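Local atomic coordinates of probable hydrolase (Pseudomonas aeruginosa, PDB entry 3OM8), a protein that is a probable alpha/beta-fold hydrolase, perhaps acting as a 3-oxoadipate enol-lactonase. Residues E174-M179 / V245-V250. Sequence-based numbering, arbitrary orientation.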
loop_
_atom_site.group_PDB
_atom_site.type_symbol
_atom_site.label_atom_id
_atom_site.label_comp_id
_atom_site.label_asym_id
_atom_site.label_seq_id
_atom_site.Cartn_x
_atom_site.Cartn_y
_atom_site.Cartn_z
ATOM N N GLU B 174 11.180 -21.915 15.592
ATOM C CA GLU B 174 11.957 -23.135 15.664
ATOM C C GLU B 174 11.692 -24.064 14.488
ATOM O O GLU B 174 12.591 -24.783 14.057
ATOM C CB GLU B 174 11.729 -23.832 17.001
ATOM C CG GLU B 174 12.389 -23.071 18.129
ATOM C CD GLU B 174 13.826 -22.707 17.786
ATOM O OE1 GLU B 174 14.599 -23.627 17.436
ATOM O OE2 GLU B 174 14.179 -21.508 17.853
ATOM N N ARG B 175 10.476 -24.030 13.952
ATOM C CA ARG B 175 10.178 -24.819 12.765
ATOM C C ARG B 175 10.930 -24.288 11.561
ATOM O O ARG B 175 11.414 -25.071 10.745
ATOM C CB ARG B 175 8.683 -24.882 12.474
ATOM C CG ARG B 175 8.014 -26.160 12.970
ATOM C CD ARG B 175 6.653 -25.874 13.602
ATOM N NE ARG B 175 5.784 -25.117 12.705
ATOM C CZ ARG B 175 4.783 -24.337 13.113
ATOM N NH1 ARG B 175 4.525 -24.203 14.411
ATOM N NH2 ARG B 175 4.043 -23.684 12.221
ATOM N N PHE B 176 11.029 -22.966 11.447
ATOM C CA PHE B 176 11.849 -22.370 10.392
ATOM C C PHE B 176 13.353 -22.548 10.661
ATOM O O PHE B 176 14.141 -22.693 9.735
ATOM C CB PHE B 176 11.491 -20.900 10.154
ATOM C CG PHE B 176 10.228 -20.717 9.348
ATOM C CD1 PHE B 176 10.283 -20.546 7.972
ATOM C CD2 PHE B 176 8.990 -20.758 9.959
ATOM C CE1 PHE B 176 9.128 -20.399 7.231
ATOM C CE2 PHE B 176 7.831 -20.618 9.218
ATOM C CZ PHE B 176 7.900 -20.433 7.856
ATOM N N ARG B 177 13.754 -22.536 11.923
ATOM C CA ARG B 177 15.147 -22.818 12.232
ATOM C C ARG B 177 15.499 -24.216 11.717
ATOM O O ARG B 177 16.531 -24.407 11.076
ATOM C CB ARG B 177 15.425 -22.711 13.730
ATOM C CG ARG B 177 16.899 -22.889 14.069
ATOM C CD ARG B 177 17.142 -22.895 15.562
ATOM N NE ARG B 177 16.584 -21.702 16.183
ATOM C CZ ARG B 177 17.214 -20.535 16.254
ATOM N NH1 ARG B 177 18.437 -20.408 15.739
ATOM N NH2 ARG B 177 16.617 -19.497 16.840
ATOM N N ALA B 178 14.624 -25.185 11.967
ATOM C CA ALA B 178 14.893 -26.550 11.531
ATOM C C ALA B 178 14.969 -26.666 10.014
ATOM O O ALA B 178 15.778 -27.423 9.502
ATOM C CB ALA B 178 13.883 -27.521 12.098
HETATM N N MSE B 179 14.151 -25.906 9.293
HETATM C CA MSE B 179 14.187 -25.960 7.832
HETATM C C MSE B 179 15.534 -25.493 7.320
HETATM O O MSE B 179 16.094 -26.071 6.387
HETATM C CB MSE B 179 13.106 -25.071 7.220
HETATM C CG MSE B 179 11.682 -25.522 7.482
HETATM SE SE MSE B 179 10.358 -24.271 6.727
HETATM C CE MSE B 179 8.762 -25.274 7.215
ATOM N N VAL B 245 7.376 -8.145 8.465
ATOM C CA VAL B 245 8.785 -8.184 8.086
ATOM C C VAL B 245 8.963 -8.937 6.762
ATOM O O VAL B 245 8.857 -8.329 5.707
ATOM C CB VAL B 245 9.652 -8.782 9.196
ATOM C CG1 VAL B 245 11.126 -8.686 8.823
ATOM C CG2 VAL B 245 9.384 -8.052 10.513
ATOM N N HIS B 246 9.208 -10.244 6.788
ATOM C CA HIS B 246 9.458 -10.938 5.515
ATOM C C HIS B 246 8.547 -12.125 5.175
ATOM O O HIS B 246 8.240 -12.353 4.007
ATOM C CB HIS B 246 10.934 -11.336 5.362
ATOM C CG HIS B 246 11.264 -11.919 4.021
ATOM N ND1 HIS B 246 11.170 -11.197 2.851
ATOM C CD2 HIS B 246 11.696 -13.155 3.666
ATOM C CE1 HIS B 246 11.518 -11.963 1.831
ATOM N NE2 HIS B 246 11.844 -13.155 2.300
ATOM N N LEU B 247 8.131 -12.891 6.175
ATOM C CA LEU B 247 7.226 -14.005 5.922
ATOM C C LEU B 247 5.818 -13.582 6.333
ATOM O O LEU B 247 5.302 -13.993 7.376
ATOM C CB LEU B 247 7.662 -15.257 6.680
ATOM C CG LEU B 247 9.056 -15.834 6.367
ATOM C CD1 LEU B 247 9.505 -16.729 7.488
ATOM C CD2 LEU B 247 9.078 -16.589 5.051
ATOM N N SER B 248 5.194 -12.758 5.501
ATOM C CA SER B 248 3.941 -12.110 5.896
ATOM C C SER B 248 2.788 -13.103 6.060
ATOM O O SER B 248 1.889 -12.868 6.855
ATOM C CB SER B 248 3.599 -10.962 4.949
ATOM O OG SER B 248 3.547 -11.397 3.606
ATOM N N ASN B 249 2.839 -14.235 5.356
ATOM C CA ASN B 249 1.843 -15.289 5.559
ATOM C C ASN B 249 1.925 -15.869 6.960
ATOM O O ASN B 249 0.933 -16.357 7.500
ATOM C CB ASN B 249 1.976 -16.408 4.526
ATOM C CG ASN B 249 3.276 -17.222 4.687
ATOM O OD1 ASN B 249 4.376 -16.670 4.697
ATOM N ND2 ASN B 249 3.139 -18.536 4.794
ATOM N N VAL B 250 3.111 -15.814 7.554
ATOM C CA VAL B 250 3.305 -16.324 8.908
ATOM C C VAL B 250 2.790 -15.321 9.952
ATOM O O VAL B 250 2.112 -15.686 10.919
ATOM C CB VAL B 250 4.804 -16.653 9.159
ATOM C CG1 VAL B 250 5.056 -17.047 10.619
ATOM C CG2 VAL B 250 5.264 -17.743 8.199
#
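With CG anti to the carbonyl carbon in both residues (chi1 -78° in Phe176, -60° in Leu247), the two side chains run at each other from opposite directions and meet while the CA atoms of Phe176 and Leu247 stay 10.6 Å apart. Leu247 does it with one methyl: CD1 sits over a face of the Phe176 ring in a CH-pi contact, 4.0 Å from the ring centroid and shifted toward the rim, where CE1 of Phe176 is 3.7 Å from it. Val250 reaches the far end of the same ring obliquely, its CG2 lying 3.8 Å from CZ of Phe176. This join is purely apolar. Trp160 of helix 150-160 touches both Phe176 and Leu247.

Within helix 171-181, Arg177 and Glu174 form a salt bridge one turn apart: NE of Arg177 gives a hydrogen bond of 2.9 Å to the syn side of Glu174 OE2. Leu247 sits at the N-cap position of the short helix 248-251. Just before it, His246 bonds through ND1 to Asp219 OD2 and weakly through NE2 to Ser101 OG, consistent with a Ser-His-Asp triad. Phe176 thus ties a helix inserted between the strands 118-124 and 211-216 to the probable catalytic histidine loop of the alpha/beta hydrolase fold.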